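Local structure of nidogen-1 (1GL4) at residues R41-A45 with S156-E160; Q50-V56 with N73-Y79; V80-G85 with M115-E119; I111-M115 with T130-R136. The protein binds laminin, collagen IV and perlecan in basement membranes, this fragment being its G2 part, an EGF-like domain followed by the beta-barrel that binds perlecan. The contacts are given in a common frame with arbitrary orientation. Numbering follows the deposited sequence.

Contact 1: R41-A45 with S156-E160; sequences RQCVA and SGIDE. With ZN (zinc ion), chain C.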
loop_
_atom_site.group_PDB
_atom_site.type_symbol
_atom_site.label_atom_id
_atom_site.label_comp_id
_atom_site.label_asym_id
_atom_site.label_seq_id
_atom_site.Cartn_x
_atom_site.Cartn_y
_atom_site.Cartn_z
ATOM N N ARG A 41 -9.103 -18.823 6.530
ATOM C CA ARG A 41 -7.856 -19.187 7.197
ATOM C C ARG A 41 -7.273 -17.953 7.879
ATOM O O ARG A 41 -6.574 -18.057 8.888
ATOM C CB ARG A 41 -6.847 -19.740 6.184
ATOM C CG ARG A 41 -7.126 -21.166 5.718
ATOM C CD ARG A 41 -6.189 -21.562 4.584
ATOM N NE ARG A 41 -4.787 -21.361 4.943
ATOM C CZ ARG A 41 -4.093 -22.158 5.748
ATOM N NH1 ARG A 41 -4.666 -23.229 6.287
ATOM N NH2 ARG A 41 -2.827 -21.874 6.028
ATOM N N GLN A 42 -7.573 -16.788 7.311
ATOM C CA GLN A 42 -7.104 -15.503 7.827
ATOM C C GLN A 42 -8.287 -14.531 7.755
ATOM O O GLN A 42 -8.927 -14.402 6.702
ATOM C CB GLN A 42 -5.953 -14.966 6.960
ATOM C CG GLN A 42 -4.813 -15.950 6.664
ATOM C CD GLN A 42 -3.893 -16.187 7.845
ATOM O OE1 GLN A 42 -3.761 -15.338 8.722
ATOM N NE2 GLN A 42 -3.228 -17.339 7.859
ATOM N N CYS A 43 -8.581 -13.857 8.864
ATOM C CA CYS A 43 -9.697 -12.909 8.912
ATOM C C CYS A 43 -9.339 -11.666 9.728
ATOM O O CYS A 43 -8.586 -11.757 10.693
ATOM C CB CYS A 43 -10.934 -13.566 9.544
ATOM S SG CYS A 43 -11.510 -15.115 8.769
ATOM N N VAL A 44 -9.876 -10.511 9.329
ATOM C CA VAL A 44 -9.652 -9.255 10.052
ATOM C C VAL A 44 -10.992 -8.526 10.184
ATOM O O VAL A 44 -11.865 -8.652 9.322
ATOM C CB VAL A 44 -8.637 -8.329 9.327
ATOM C CG1 VAL A 44 -7.272 -8.999 9.263
ATOM C CG2 VAL A 44 -9.129 -7.992 7.926
ATOM N N ALA A 45 -11.160 -7.778 11.272
ATOM C CA ALA A 45 -12.397 -7.043 11.521
ATOM C C ALA A 45 -12.619 -5.905 10.535
ATOM O O ALA A 45 -11.683 -5.194 10.176
ATOM C CB ALA A 45 -12.394 -6.493 12.946
ATOM N N SER A 156 2.817 -14.311 3.870
ATOM C CA SER A 156 2.555 -15.485 4.700
ATOM C C SER A 156 1.462 -15.366 5.762
ATOM O O SER A 156 1.568 -15.978 6.827
ATOM C CB SER A 156 3.864 -15.913 5.377
ATOM O OG SER A 156 4.929 -15.933 4.444
ATOM N N GLY A 157 0.426 -14.587 5.475
ATOM C CA GLY A 157 -0.669 -14.427 6.415
ATOM C C GLY A 157 -0.363 -13.584 7.638
ATOM O O GLY A 157 0.619 -12.834 7.669
ATOM N N ILE A 158 -1.220 -13.705 8.646
ATOM C CA ILE A 158 -1.075 -12.965 9.897
ATOM C C ILE A 158 -0.214 -13.778 10.861
ATOM O O ILE A 158 -0.538 -14.927 11.167
ATOM C CB ILE A 158 -2.452 -12.717 10.541
ATOM C CG1 ILE A 158 -3.367 -11.998 9.542
ATOM C CG2 ILE A 158 -2.299 -11.870 11.802
ATOM C CD1 ILE A 158 -4.808 -11.902 9.988
ATOM N N ASP A 159 0.881 -13.191 11.342
ATOM C CA ASP A 159 1.755 -13.921 12.251
ATOM C C ASP A 159 1.309 -13.881 13.709
ATOM O O ASP A 159 0.260 -13.325 14.038
ATOM C CB ASP A 159 3.211 -13.435 12.129
ATOM C CG ASP A 159 3.428 -12.033 12.685
ATOM O OD1 ASP A 159 2.604 -11.546 13.491
ATOM O OD2 ASP A 159 4.456 -11.424 12.324
ATOM N N GLU A 160 2.125 -14.480 14.571
ATOM C CA GLU A 160 1.850 -14.573 16.002
ATOM C C GLU A 160 1.649 -13.238 16.719
ATOM O O GLU A 160 1.117 -13.205 17.832
ATOM C CB GLU A 160 2.973 -15.368 16.680
ATOM C CG GLU A 160 4.354 -14.730 16.564
ATOM C CD GLU A 160 5.486 -15.744 16.695
ATOM O OE1 GLU A 160 5.686 -16.533 15.746
ATOM O OE2 GLU A 160 6.170 -15.759 17.746
HETATM ZN ZN ZN C . 5.320 -10.147 13.750
#
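Ile158 and Gln42 supply most of the surface buried where residues 41-45, at the end of the EGF-like domain, meet the loop 156-160 of the beta-barrel. Gln42 has the length and the polar end needed to span the gap: its OE1 accepts a nearly straight hydrogen bond from Ile158 N (3.0 Å), giving the backbone NH of Ile158 a side-chain partner. The other half of the amide is used as well, NE2 bonding to Glu133. Ile158 directs its CA-to-CB bond toward the EGF side and lays CD1 3.9 Å from Val44 CG1, an apolar contact suited to branched aliphatic chains; the same CD1 lies 3.8 Å from Cys43 O. Gly157, next to Ile158 in the chain, brings its CA 3.9 Å from Gln42 CD. Its positive phi (73°) favours glycine, and a CB here would collide with the Gln42 amide. Just beyond, the loop turns outward, and Asp159 OD2 binds, at 2.1 Å and away from the interface, the zinc ion, whose site also includes His161 and His163. Cys43, disulfide-bonded to Cys32, ties strand 43-45 into the EGF-like domain. That short strand pairs with strand 36-38, Val44 and Gln42 also rest on Phe127 of helix 126-130, and the loop 156-160 links barrel strands 149-156 and 164-171, with Ile158 touching Leu164 of the latter.

Contact 2: Q50-V56 with N73-Y79; sequences QRVNGKV and NTDLHSY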
loop_
_atom_site.group_PDB
_atom_site.type_symbol
_atom_site.label_atom_id
_atom_site.label_comp_id
_atom_site.label_asym_id
_atom_site.label_seq_id
_atom_site.Cartn_x
_atom_site.Cartn_y
_atom_site.Cartn_z
ATOM N N GLN A 50 -4.769 -1.990 9.953
ATOM C CA GLN A 50 -3.935 -3.186 9.824
ATOM C C GLN A 50 -2.522 -2.772 9.435
ATOM O O GLN A 50 -2.329 -1.761 8.757
ATOM C CB GLN A 50 -4.490 -4.140 8.760
ATOM C CG GLN A 50 -5.842 -4.788 9.088
ATOM C CD GLN A 50 -5.792 -5.703 10.307
ATOM O OE1 GLN A 50 -4.841 -6.469 10.489
ATOM N NE2 GLN A 50 -6.830 -5.639 11.138
ATOM N N ARG A 51 -1.539 -3.553 9.871
ATOM C CA ARG A 51 -0.146 -3.266 9.561
ATOM C C ARG A 51 0.519 -4.445 8.861
ATOM O O ARG A 51 0.206 -5.599 9.147
ATOM C CB ARG A 51 0.612 -2.924 10.846
ATOM C CG ARG A 51 0.127 -1.646 11.512
ATOM C CD ARG A 51 0.891 -1.337 12.795
ATOM N NE ARG A 51 0.631 -2.315 13.845
ATOM C CZ ARG A 51 1.100 -2.225 15.086
ATOM N NH1 ARG A 51 1.858 -1.195 15.442
ATOM N NH2 ARG A 51 0.811 -3.167 15.971
ATOM N N VAL A 52 1.425 -4.140 7.932
ATOM C CA VAL A 52 2.158 -5.156 7.183
ATOM C C VAL A 52 3.653 -4.908 7.410
ATOM O O VAL A 52 4.126 -3.782 7.257
ATOM C CB VAL A 52 1.865 -5.064 5.667
ATOM C CG1 VAL A 52 2.297 -6.350 4.975
ATOM C CG2 VAL A 52 0.383 -4.802 5.429
ATOM N N ASN A 53 4.390 -5.956 7.776
ATOM C CA ASN A 53 5.823 -5.834 8.037
ATOM C C ASN A 53 6.645 -6.910 7.339
ATOM O O ASN A 53 6.186 -8.039 7.154
ATOM C CB ASN A 53 6.097 -5.911 9.543
ATOM C CG ASN A 53 5.602 -4.693 10.291
ATOM O OD1 ASN A 53 6.079 -3.580 10.074
ATOM N ND2 ASN A 53 4.638 -4.897 11.177
ATOM N N GLY A 54 7.872 -6.558 6.972
ATOM C CA GLY A 54 8.743 -7.511 6.312
ATOM C C GLY A 54 10.104 -6.928 5.984
ATOM O O GLY A 54 10.384 -5.765 6.276
ATOM N N LYS A 55 10.952 -7.742 5.368
ATOM C CA LYS A 55 12.295 -7.321 4.994
ATOM C C LYS A 55 12.417 -7.145 3.485
ATOM O O LYS A 55 11.652 -7.730 2.710
ATOM C CB LYS A 55 13.319 -8.355 5.466
ATOM C CG LYS A 55 13.497 -8.430 6.974
ATOM C CD LYS A 55 14.134 -7.160 7.524
ATOM C CE LYS A 55 14.454 -7.313 9.010
ATOM N NZ LYS A 55 15.119 -6.099 9.572
ATOM N N VAL A 56 13.388 -6.334 3.075
ATOM C CA VAL A 56 13.626 -6.074 1.665
ATOM C C VAL A 56 15.110 -6.211 1.340
ATOM O O VAL A 56 15.958 -5.650 2.037
ATOM C CB VAL A 56 13.202 -4.642 1.264
ATOM C CG1 VAL A 56 13.453 -4.435 -0.220
ATOM C CG2 VAL A 56 11.728 -4.404 1.609
ATOM N N ASN A 73 18.375 -6.751 4.646
ATOM C CA ASN A 73 17.840 -6.437 5.965
ATOM C C ASN A 73 17.171 -5.063 6.057
ATOM O O ASN A 73 17.065 -4.493 7.143
ATOM C CB ASN A 73 18.943 -6.546 7.022
ATOM C CG ASN A 73 18.401 -6.469 8.434
ATOM O OD1 ASN A 73 17.577 -7.293 8.840
ATOM N ND2 ASN A 73 18.856 -5.478 9.192
ATOM N N THR A 74 16.733 -4.527 4.921
ATOM C CA THR A 74 16.036 -3.242 4.907
ATOM C C THR A 74 14.597 -3.525 5.349
ATOM O O THR A 74 14.028 -4.552 4.971
ATOM C CB THR A 74 16.026 -2.624 3.494
ATOM O OG1 THR A 74 17.358 -2.229 3.140
ATOM C CG2 THR A 74 15.109 -1.400 3.442
ATOM N N ASP A 75 14.020 -2.627 6.150
ATOM C CA ASP A 75 12.651 -2.796 6.653
ATOM C C ASP A 75 11.549 -2.200 5.776
ATOM O O ASP A 75 11.737 -1.158 5.148
ATOM C CB ASP A 75 12.501 -2.161 8.039
ATOM C CG ASP A 75 13.359 -2.825 9.091
ATOM O OD1 ASP A 75 13.224 -4.048 9.290
ATOM O OD2 ASP A 75 14.166 -2.116 9.727
ATOM N N LEU A 76 10.397 -2.868 5.753
ATOM C CA LEU A 76 9.226 -2.379 5.026
ATOM C C LEU A 76 8.081 -2.376 6.036
ATOM O O LEU A 76 7.830 -3.386 6.698
ATOM C CB LEU A 76 8.870 -3.287 3.836
ATOM C CG LEU A 76 7.691 -2.809 2.971
ATOM C CD1 LEU A 76 7.785 -3.419 1.586
ATOM C CD2 LEU A 76 6.357 -3.171 3.627
ATOM N N HIS A 77 7.416 -1.232 6.179
ATOM C CA HIS A 77 6.288 -1.092 7.095
ATOM C C HIS A 77 5.142 -0.423 6.330
ATOM O O HIS A 77 5.324 0.631 5.717
ATOM C CB HIS A 77 6.681 -0.228 8.297
ATOM C CG HIS A 77 5.591 -0.070 9.310
ATOM N ND1 HIS A 77 5.248 -1.067 10.198
ATOM C CD2 HIS A 77 4.742 0.958 9.553
ATOM C CE1 HIS A 77 4.235 -0.661 10.943
ATOM N NE2 HIS A 77 3.909 0.564 10.571
ATOM N N SER A 78 3.961 -1.030 6.364
ATOM C CA SER A 78 2.821 -0.476 5.646
ATOM C C SER A 78 1.596 -0.389 6.564
ATOM O O SER A 78 1.394 -1.252 7.418
ATOM C CB SER A 78 2.534 -1.346 4.419
ATOM O OG SER A 78 1.622 -0.726 3.538
ATOM N N TYR A 79 0.790 0.655 6.382
ATOM C CA TYR A 79 -0.406 0.897 7.198
ATOM C C TYR A 79 -1.645 1.131 6.311
ATOM O O TYR A 79 -1.571 1.826 5.284
ATOM C CB TYR A 79 -0.164 2.137 8.085
ATOM C CG TYR A 79 -1.190 2.402 9.180
ATOM C CD1 TYR A 79 -0.998 1.913 10.473
ATOM C CD2 TYR A 79 -2.341 3.151 8.925
ATOM C CE1 TYR A 79 -1.926 2.165 11.490
ATOM C CE2 TYR A 79 -3.282 3.411 9.938
ATOM C CZ TYR A 79 -3.062 2.912 11.215
ATOM O OH TYR A 79 -3.964 3.161 12.226
HETATM O O HOH W 1 8.909 -3.054 9.430
HETATM O O HOH W 2 10.842 -5.329 9.115
#
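Lys55 NZ forms a salt bridge with Asp75 OD1 (2.8 Å) and donates to Asn73 OD1 (2.8 Å), a long flexible side chain joining two acceptors where the chain turns a corner. On the same face, His77 ND1 donates to Asn53 OD1 at 2.6 Å, fixing the imidazole, whose NE2 hydrogen-bonds a polar side chain of the perlecan chain. The backbones run antiparallel: Val52 N to Ser78 O and Ser78 N to Val52 O are both 2.9 Å, while Val56 N to Thr74 O is 2.7 Å. Strands 49-62 and 69-81 thus make a beta hairpin in the wall of the GFP-like G2 barrel. Gly54 is fully extended (phi and psi both -179°), a conformation glycine adopts easily. The outward face carries Arg51, Asn53, His77 and Tyr79, which all touch perlecan; His77 and Tyr79 are involved in binding it. Arg51 touches both: CD is 3.9 Å from His77 CE1, at the ring edge, and CG 3.9 Å from Tyr79 CD1. The face with Val52, Val56 and Leu76 also carries Thr74 and Ser78. There Val56 CG2 packs 3.8 Å from Leu76 CB, and Val52 CB sits 4.0 Å from Ser78 CB, whose hydroxyl bonds to Thr89 and Tyr88.

Contact 3: V80-G85 with M115-E119; sequences VVMNHG and MFAVE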
loop_
_atom_site.group_PDB
_atom_site.type_symbol
_atom_site.label_atom_id
_atom_site.label_comp_id
_atom_site.label_asym_id
_atom_site.label_seq_id
_atom_site.Cartn_x
_atom_site.Cartn_y
_atom_site.Cartn_z
ATOM N N VAL A 80 -2.774 0.540 6.709
ATOM C CA VAL A 80 -4.041 0.693 5.991
ATOM C C VAL A 80 -5.213 0.515 6.950
ATOM O O VAL A 80 -5.081 -0.141 7.987
ATOM C CB VAL A 80 -4.215 -0.368 4.876
ATOM C CG1 VAL A 80 -3.160 -0.206 3.816
ATOM C CG2 VAL A 80 -4.139 -1.758 5.478
ATOM N N VAL A 81 -6.355 1.102 6.608
ATOM C CA VAL A 81 -7.560 0.954 7.411
ATOM C C VAL A 81 -8.600 0.284 6.514
ATOM O O VAL A 81 -8.941 0.809 5.447
ATOM C CB VAL A 81 -8.118 2.314 7.892
ATOM C CG1 VAL A 81 -9.413 2.086 8.680
ATOM C CG2 VAL A 81 -7.093 3.022 8.778
ATOM N N MET A 82 -9.109 -0.869 6.940
ATOM C CA MET A 82 -10.092 -1.586 6.136
ATOM C C MET A 82 -11.231 -0.676 5.684
ATOM O O MET A 82 -11.786 0.094 6.474
ATOM C CB MET A 82 -10.672 -2.779 6.913
ATOM C CG MET A 82 -9.640 -3.791 7.410
ATOM S SD MET A 82 -8.581 -4.515 6.126
ATOM C CE MET A 82 -9.831 -5.061 4.890
ATOM N N ASN A 83 -11.555 -0.771 4.398
ATOM C CA ASN A 83 -12.630 -0.004 3.775
ATOM C C ASN A 83 -12.313 1.464 3.470
ATOM O O ASN A 83 -13.178 2.189 2.972
ATOM C CB ASN A 83 -13.911 -0.096 4.618
ATOM C CG ASN A 83 -15.173 -0.063 3.769
ATOM O OD1 ASN A 83 -16.281 0.058 4.291
ATOM N ND2 ASN A 83 -15.012 -0.181 2.453
ATOM N N HIS A 84 -11.096 1.915 3.766
ATOM C CA HIS A 84 -10.728 3.298 3.453
ATOM C C HIS A 84 -10.083 3.357 2.066
ATOM O O HIS A 84 -10.208 4.352 1.353
ATOM C CB HIS A 84 -9.759 3.875 4.495
ATOM C CG HIS A 84 -10.423 4.298 5.772
ATOM N ND1 HIS A 84 -9.891 5.263 6.602
ATOM C CD2 HIS A 84 -11.554 3.862 6.380
ATOM C CE1 HIS A 84 -10.663 5.401 7.666
ATOM N NE2 HIS A 84 -11.678 4.562 7.556
ATOM N N GLY A 85 -9.376 2.290 1.706
ATOM C CA GLY A 85 -8.741 2.210 0.402
ATOM C C GLY A 85 -7.382 2.865 0.202
ATOM O O GLY A 85 -6.858 2.852 -0.916
ATOM N N MET A 115 -4.483 -5.441 -2.245
ATOM C CA MET A 115 -4.959 -6.323 -1.185
ATOM C C MET A 115 -6.130 -5.745 -0.389
ATOM O O MET A 115 -7.060 -6.474 -0.031
ATOM C CB MET A 115 -3.833 -6.633 -0.192
ATOM C CG MET A 115 -2.732 -7.555 -0.688
ATOM S SD MET A 115 -1.463 -7.809 0.590
ATOM C CE MET A 115 -2.408 -8.640 1.838
ATOM N N PHE A 116 -6.081 -4.443 -0.108
ATOM C CA PHE A 116 -7.124 -3.807 0.694
ATOM C C PHE A 116 -7.976 -2.728 0.024
ATOM O O PHE A 116 -8.513 -1.851 0.701
ATOM C CB PHE A 116 -6.497 -3.244 1.980
ATOM C CG PHE A 116 -5.850 -4.294 2.844
ATOM C CD1 PHE A 116 -4.464 -4.389 2.938
ATOM C CD2 PHE A 116 -6.629 -5.206 3.543
ATOM C CE1 PHE A 116 -3.865 -5.383 3.714
ATOM C CE2 PHE A 116 -6.042 -6.203 4.321
ATOM C CZ PHE A 116 -4.655 -6.291 4.405
ATOM N N ALA A 117 -8.122 -2.803 -1.296
ATOM C CA ALA A 117 -8.918 -1.818 -2.032
ATOM C C ALA A 117 -10.370 -1.801 -1.548
ATOM O O ALA A 117 -10.867 -2.801 -1.039
ATOM C CB ALA A 117 -8.887 -2.134 -3.526
ATOM N N VAL A 118 -11.046 -0.666 -1.710
ATOM C CA VAL A 118 -12.448 -0.570 -1.298
ATOM C C VAL A 118 -13.252 -1.478 -2.222
ATOM O O VAL A 118 -13.191 -1.336 -3.444
ATOM C CB VAL A 118 -12.980 0.873 -1.423
ATOM C CG1 VAL A 118 -14.475 0.913 -1.078
ATOM C CG2 VAL A 118 -12.199 1.794 -0.493
ATOM N N GLU A 119 -13.996 -2.413 -1.636
ATOM C CA GLU A 119 -14.791 -3.361 -2.407
ATOM C C GLU A 119 -16.124 -2.758 -2.863
ATOM O O GLU A 119 -16.893 -2.232 -2.060
ATOM C CB GLU A 119 -15.013 -4.637 -1.574
ATOM C CG GLU A 119 -13.695 -5.320 -1.159
ATOM C CD GLU A 119 -13.880 -6.605 -0.355
ATOM O OE1 GLU A 119 -14.619 -6.594 0.652
ATOM O OE2 GLU A 119 -13.269 -7.631 -0.719
HETATM O O HOH W 3 -10.828 -2.348 2.267
#
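A small apolar pocket forms where strand 69-81 runs out into a tight turn and meets the chain leaving helix 107-115. Phe116 fills it. Val80 CG2 makes an off-centre CH-pi contact, 4.1 Å from the Phe116 ring centroid, and Met82 SD comes within 3.3 Å of Phe116 CD2. The flexible chain of methionine can curl back and bring its polarizable sulfur to the ring. His84 N bonds to Val81 O (2.9 Å), closing a type II turn in which Asn83 readily takes the positive phi. One water accepts from Asn83 N (2.7 Å) and donates to Phe116 O (2.8 Å), joining the two backbones. Gly85 brings its CA 3.6 Å from Val118 CG2; its backbone angles call for glycine, and a CB would run into that methyl. Phe127 of helix 126-130 meets the Phe116 ring, and His84 packs on the perlecan backbone. With the sulfur oblique to the ring, this Met-aromatic contact joins a barrel strand to the chain leaving the helix inside the G2 barrel.

Contact 4: I111-M115 with T130-R136; sequences IIGWM and TGGEFTR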
loop_
_atom_site.group_PDB
_atom_site.type_symbol
_atom_site.label_atom_id
_atom_site.label_comp_id
_atom_site.label_asym_id
_atom_site.label_seq_id
_atom_site.Cartn_x
_atom_site.Cartn_y
_atom_site.Cartn_z
ATOM N N ILE A 111 0.926 -3.275 -4.353
ATOM C CA ILE A 111 0.297 -4.588 -4.197
ATOM C C ILE A 111 -0.518 -4.596 -2.902
ATOM O O ILE A 111 -1.531 -5.287 -2.794
ATOM C CB ILE A 111 1.366 -5.725 -4.167
ATOM C CG1 ILE A 111 0.688 -7.095 -4.089
ATOM C CG2 ILE A 111 2.303 -5.531 -2.988
ATOM C CD1 ILE A 111 -0.098 -7.471 -5.335
ATOM N N ILE A 112 -0.089 -3.808 -1.920
ATOM C CA ILE A 112 -0.807 -3.736 -0.651
ATOM C C ILE A 112 -2.122 -2.971 -0.853
ATOM O O ILE A 112 -3.117 -3.235 -0.177
ATOM C CB ILE A 112 0.059 -3.059 0.431
ATOM C CG1 ILE A 112 1.330 -3.892 0.648
ATOM C CG2 ILE A 112 -0.721 -2.930 1.731
ATOM C CD1 ILE A 112 2.328 -3.289 1.609
ATOM N N GLY A 113 -2.123 -2.035 -1.798
ATOM C CA GLY A 113 -3.333 -1.288 -2.100
ATOM C C GLY A 113 -4.329 -2.224 -2.770
ATOM O O GLY A 113 -5.539 -2.127 -2.560
ATOM N N TRP A 114 -3.812 -3.136 -3.588
ATOM C CA TRP A 114 -4.645 -4.120 -4.278
ATOM C C TRP A 114 -5.277 -5.043 -3.234
ATOM O O TRP A 114 -6.460 -5.375 -3.313
ATOM C CB TRP A 114 -3.789 -4.939 -5.257
ATOM C CG TRP A 114 -4.501 -6.127 -5.856
ATOM C CD1 TRP A 114 -5.443 -6.107 -6.844
ATOM C CD2 TRP A 114 -4.352 -7.499 -5.469
ATOM N NE1 TRP A 114 -5.895 -7.384 -7.097
ATOM C CE2 TRP A 114 -5.242 -8.258 -6.267
ATOM C CE3 TRP A 114 -3.555 -8.162 -4.523
ATOM C CZ2 TRP A 114 -5.357 -9.647 -6.150
ATOM C CZ3 TRP A 114 -3.670 -9.551 -4.405
ATOM C CH2 TRP A 114 -4.563 -10.276 -5.214
ATOM N N MET A 115 -4.483 -5.441 -2.245
ATOM C CA MET A 115 -4.959 -6.323 -1.185
ATOM C C MET A 115 -6.130 -5.745 -0.389
ATOM O O MET A 115 -7.060 -6.474 -0.031
ATOM C CB MET A 115 -3.833 -6.633 -0.192
ATOM C CG MET A 115 -2.732 -7.555 -0.688
ATOM S SD MET A 115 -1.463 -7.809 0.590
ATOM C CE MET A 115 -2.408 -8.640 1.838
ATOM N N THR A 130 -7.214 -13.986 -1.198
ATOM C CA THR A 130 -6.064 -14.783 -0.751
ATOM C C THR A 130 -5.804 -14.908 0.752
ATOM O O THR A 130 -5.012 -15.758 1.174
ATOM C CB THR A 130 -4.750 -14.238 -1.346
ATOM O OG1 THR A 130 -4.413 -13.013 -0.683
ATOM C CG2 THR A 130 -4.900 -13.959 -2.842
ATOM N N GLY A 131 -6.430 -14.059 1.557
ATOM C CA GLY A 131 -6.183 -14.116 2.987
ATOM C C GLY A 131 -4.761 -13.672 3.307
ATOM O O GLY A 131 -4.235 -13.958 4.386
ATOM N N GLY A 132 -4.128 -12.973 2.369
ATOM C CA GLY A 132 -2.770 -12.511 2.600
ATOM C C GLY A 132 -1.732 -13.618 2.526
ATOM O O GLY A 132 -0.631 -13.481 3.052
ATOM N N GLU A 133 -2.098 -14.730 1.892
ATOM C CA GLU A 133 -1.195 -15.860 1.714
ATOM C C GLU A 133 -1.055 -16.056 0.209
ATOM O O GLU A 133 -1.912 -16.672 -0.417
ATOM C CB GLU A 133 -1.789 -17.130 2.346
ATOM C CG GLU A 133 -2.047 -17.040 3.850
ATOM C CD GLU A 133 -2.845 -18.230 4.384
ATOM O OE1 GLU A 133 -3.944 -18.512 3.862
ATOM O OE2 GLU A 133 -2.378 -18.879 5.333
ATOM N N PHE A 134 0.008 -15.514 -0.381
ATOM C CA PHE A 134 0.207 -15.643 -1.822
ATOM C C PHE A 134 1.615 -15.256 -2.250
ATOM O O PHE A 134 2.387 -14.704 -1.465
ATOM C CB PHE A 134 -0.823 -14.782 -2.585
ATOM C CG PHE A 134 -0.659 -13.281 -2.391
ATOM C CD1 PHE A 134 0.044 -12.513 -3.320
ATOM C CD2 PHE A 134 -1.236 -12.639 -1.295
ATOM C CE1 PHE A 134 0.168 -11.131 -3.163
ATOM C CE2 PHE A 134 -1.119 -11.253 -1.128
ATOM C CZ PHE A 134 -0.416 -10.495 -2.065
ATOM N N THR A 135 1.944 -15.575 -3.499
ATOM C CA THR A 135 3.247 -15.244 -4.069
ATOM C C THR A 135 3.007 -14.299 -5.242
ATOM O O THR A 135 2.087 -14.510 -6.035
ATOM C CB THR A 135 3.970 -16.493 -4.617
ATOM O OG1 THR A 135 4.181 -17.433 -3.557
ATOM C CG2 THR A 135 5.316 -16.103 -5.223
ATOM N N ARG A 136 3.833 -13.263 -5.344
ATOM C CA ARG A 136 3.730 -12.285 -6.418
ATOM C C ARG A 136 5.031 -12.247 -7.209
ATOM O O ARG A 136 6.089 -11.954 -6.647
ATOM C CB ARG A 136 3.461 -10.883 -5.852
ATOM C CG ARG A 136 3.339 -9.784 -6.920
ATOM C CD ARG A 136 3.733 -8.397 -6.388
ATOM N NE ARG A 136 3.303 -7.315 -7.276
ATOM C CZ ARG A 136 3.589 -6.028 -7.090
ATOM N NH1 ARG A 136 4.321 -5.649 -6.047
ATOM N NH2 ARG A 136 3.119 -5.109 -7.932
#
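This is a helix-on-sheet contact in the barrel interior: the last turn of helix 107-115, the helix enclosed by the G2 barrel, packs against the start of strand 133-142 through apolar and aromatic side chains. Phe134 is its hub. The edge of Trp114 points at the face of Phe134 in a T-shaped pair, six-membered ring and phenyl centroids 5.8 Å apart and planes at 75°. Two other helix residues approach the Phe134 edge: Met115 SD, a Met-aromatic contact 3.9 Å from CE2, and Ile111 CG1, 4.1 Å from CZ. Arg136 reaches in extended conformation to the helix, its guanidinium face over Ile111 with NH1 3.5 Å from Ile111 CB; buried charge is affordable because NH1 bonds to Pro107 O and NE to Gln229. A type I' turn from Thr130 to Glu133 starts the strand, and Gly131 and Gly132 suit its positive phi angles. Thr130 OG1, bonded to Gly126 O, accepts from Gly132 N (3.1 Å) in an ST turn, while Met115 CE lies 4.0 Å from Gly132 CA. Around this core, Phe134 stacks on Phe155 of strand 149-156, Trp114 on Tyr192 of strand 182-195, and Ile231 of strand 221-232 touches Ile111, Trp114 and Phe134.

How the contacts relate
From the N terminus, contact 1 opens at 41-45, in the EGF-like domain; it closes only at 156-160, so the other three lie nested inside its loop. Contact 2 closes first, as a hairpin. Strand 69-81 then continues directly into contact 3, which closes after the enclosed helix ends. Contact 4 opens on that same helix end, shares Met115 with contact 3 and closes at 130-136. Contact 4 meets contact 1 through Gly132 O and Gly157 N (2.9 Å), while Ile112 of the helix packs on Ser78 and Val52 of contact 2 and Val80 of contact 3. EGF-like domain, barrel wall and inner helix are thereby joined.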